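PDB 3OTX: adenosine kinase, putative from Trypanosoma brucei, which probably phosphorylates adenosine and related nucleosides to their monophosphates, using ATP as phosphate donor and magnesium as cofactor, in purine salvage. Local coordinates for residues D94-Y97 with G98-K102. The protein carries 1 engineered substitution. Numbering follows the deposited sequence.
Sequences DDRY and GKVLK
K99 reaches back over the start of its helix to D94, and its side chain can be followed atom by atom. K99 CB lies 3.5 Å from D95 O, the same carbonyl oxygen that accepts the K99 backbone N-H at 2.8 Å. K99 CG presses closer to that oxygen, 3.2 Å from D95 O, and CD still runs alongside it. CE then comes up to the D94 carboxylate, and a bend at the last torsion (chi4 -65°) brings K99 NZ to D94 OD1 in a 2.8 Å salt bridge. NZ meets this oxygen from above the carboxylate plane, 40° out of it, at an exposed corner.

D95 is the N-cap of helix 96-108, the helix of a beta-alpha-beta crossover between strands 91-92 and 111-116 in the ribokinase-like fold. With chi1 at 59° the D95 carboxylate is tucked back over its own backbone, and D95 OD1 faces the first turn, where it accepts G98 N at 2.9 Å. S122 OG also hydrogen-bonds OD1, tying the cap to strand 122-130.

One turn on, V100 CG2 packs over a face of the R96 guanidinium, offset toward its rim and 3.6 Å from R96 NE; the backbone closes the same turn, V100 N donating to R96 O. L101 N bonds to Y97 O at 2.9 Å. The buried L101 side chain leans on P63; that side chain lies about 8 Å from the bound bis(adenosine)-5'-pentaphosphate.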
# COMPACT_ATOMS: atom_id res chain seq x y z
N ASP A 94 15.25 -15.97 -5.15
CA ASP A 94 16.61 -15.46 -5.45
C ASP A 94 16.84 -15.49 -6.96
O ASP A 94 17.77 -16.13 -7.49
CB ASP A 94 17.67 -16.29 -4.70
CG ASP A 94 19.05 -15.64 -4.72
OD1 ASP A 94 19.13 -14.39 -4.74
OD2 ASP A 94 20.05 -16.39 -4.71
N ASP A 95 15.94 -14.81 -7.65
CA ASP A 95 15.99 -14.66 -9.08
C ASP A 95 16.25 -13.21 -9.47
O ASP A 95 16.49 -12.35 -8.60
CB ASP A 95 14.73 -15.24 -9.73
CG ASP A 95 13.44 -14.58 -9.25
OD1 ASP A 95 13.48 -13.54 -8.54
OD2 ASP A 95 12.37 -15.12 -9.58
N ARG A 96 16.29 -12.94 -10.78
CA ARG A 96 16.64 -11.60 -11.23
C ARG A 96 15.70 -10.55 -10.64
O ARG A 96 16.16 -9.55 -10.08
CB ARG A 96 16.68 -11.55 -12.76
CG ARG A 96 16.88 -10.16 -13.35
CD ARG A 96 18.24 -9.56 -13.06
NE ARG A 96 18.28 -8.14 -13.40
CZ ARG A 96 19.33 -7.35 -13.22
NH1 ARG A 96 20.44 -7.85 -12.72
NH2 ARG A 96 19.27 -6.07 -13.55
N TYR A 97 14.38 -10.80 -10.71
CA TYR A 97 13.42 -9.83 -10.15
C TYR A 97 13.59 -9.65 -8.64
O TYR A 97 13.59 -8.51 -8.16
CB TYR A 97 11.96 -10.27 -10.41
CG TYR A 97 11.47 -10.10 -11.82
CD1 TYR A 97 12.34 -9.75 -12.85
CD2 TYR A 97 10.14 -10.36 -12.13
CE1 TYR A 97 11.87 -9.65 -14.19
CE2 TYR A 97 9.67 -10.24 -13.45
CZ TYR A 97 10.53 -9.89 -14.45
OH TYR A 97 10.05 -9.78 -15.73
N GLY A 98 13.76 -10.76 -7.92
CA GLY A 98 13.93 -10.72 -6.46
C GLY A 98 15.18 -9.93 -6.07
O GLY A 98 15.12 -9.10 -5.16
N LYS A 99 16.28 -10.19 -6.79
CA LYS A 99 17.53 -9.49 -6.47
C LYS A 99 17.37 -7.99 -6.68
O LYS A 99 17.86 -7.19 -5.89
CB LYS A 99 18.68 -10.01 -7.30
CG LYS A 99 19.12 -11.43 -6.94
CD LYS A 99 20.13 -11.94 -8.02
CE LYS A 99 20.45 -13.43 -7.85
NZ LYS A 99 21.18 -13.70 -6.57
N VAL A 100 16.70 -7.62 -7.77
CA VAL A 100 16.45 -6.19 -8.06
C VAL A 100 15.53 -5.52 -7.04
O VAL A 100 15.82 -4.40 -6.61
CB VAL A 100 15.91 -5.98 -9.51
CG1 VAL A 100 15.34 -4.57 -9.68
CG2 VAL A 100 17.03 -6.27 -10.53
N LEU A 101 14.47 -6.20 -6.62
CA LEU A 101 13.56 -5.62 -5.63
C LEU A 101 14.32 -5.41 -4.33
O LEU A 101 14.21 -4.36 -3.67
CB LEU A 101 12.37 -6.55 -5.38
CG LEU A 101 11.39 -6.71 -6.55
CD1 LEU A 101 10.48 -7.90 -6.29
CD2 LEU A 101 10.55 -5.45 -6.68
N LYS A 102 15.08 -6.42 -3.94
CA LYS A 102 15.85 -6.28 -2.68
C LYS A 102 16.91 -5.18 -2.78
O LYS A 102 17.10 -4.40 -1.83
CB LYS A 102 16.48 -7.63 -2.34
CG LYS A 102 17.29 -7.68 -1.05
CD LYS A 102 17.48 -9.15 -0.64
CE LYS A 102 17.77 -9.24 0.85
NZ LYS A 102 19.19 -8.88 1.17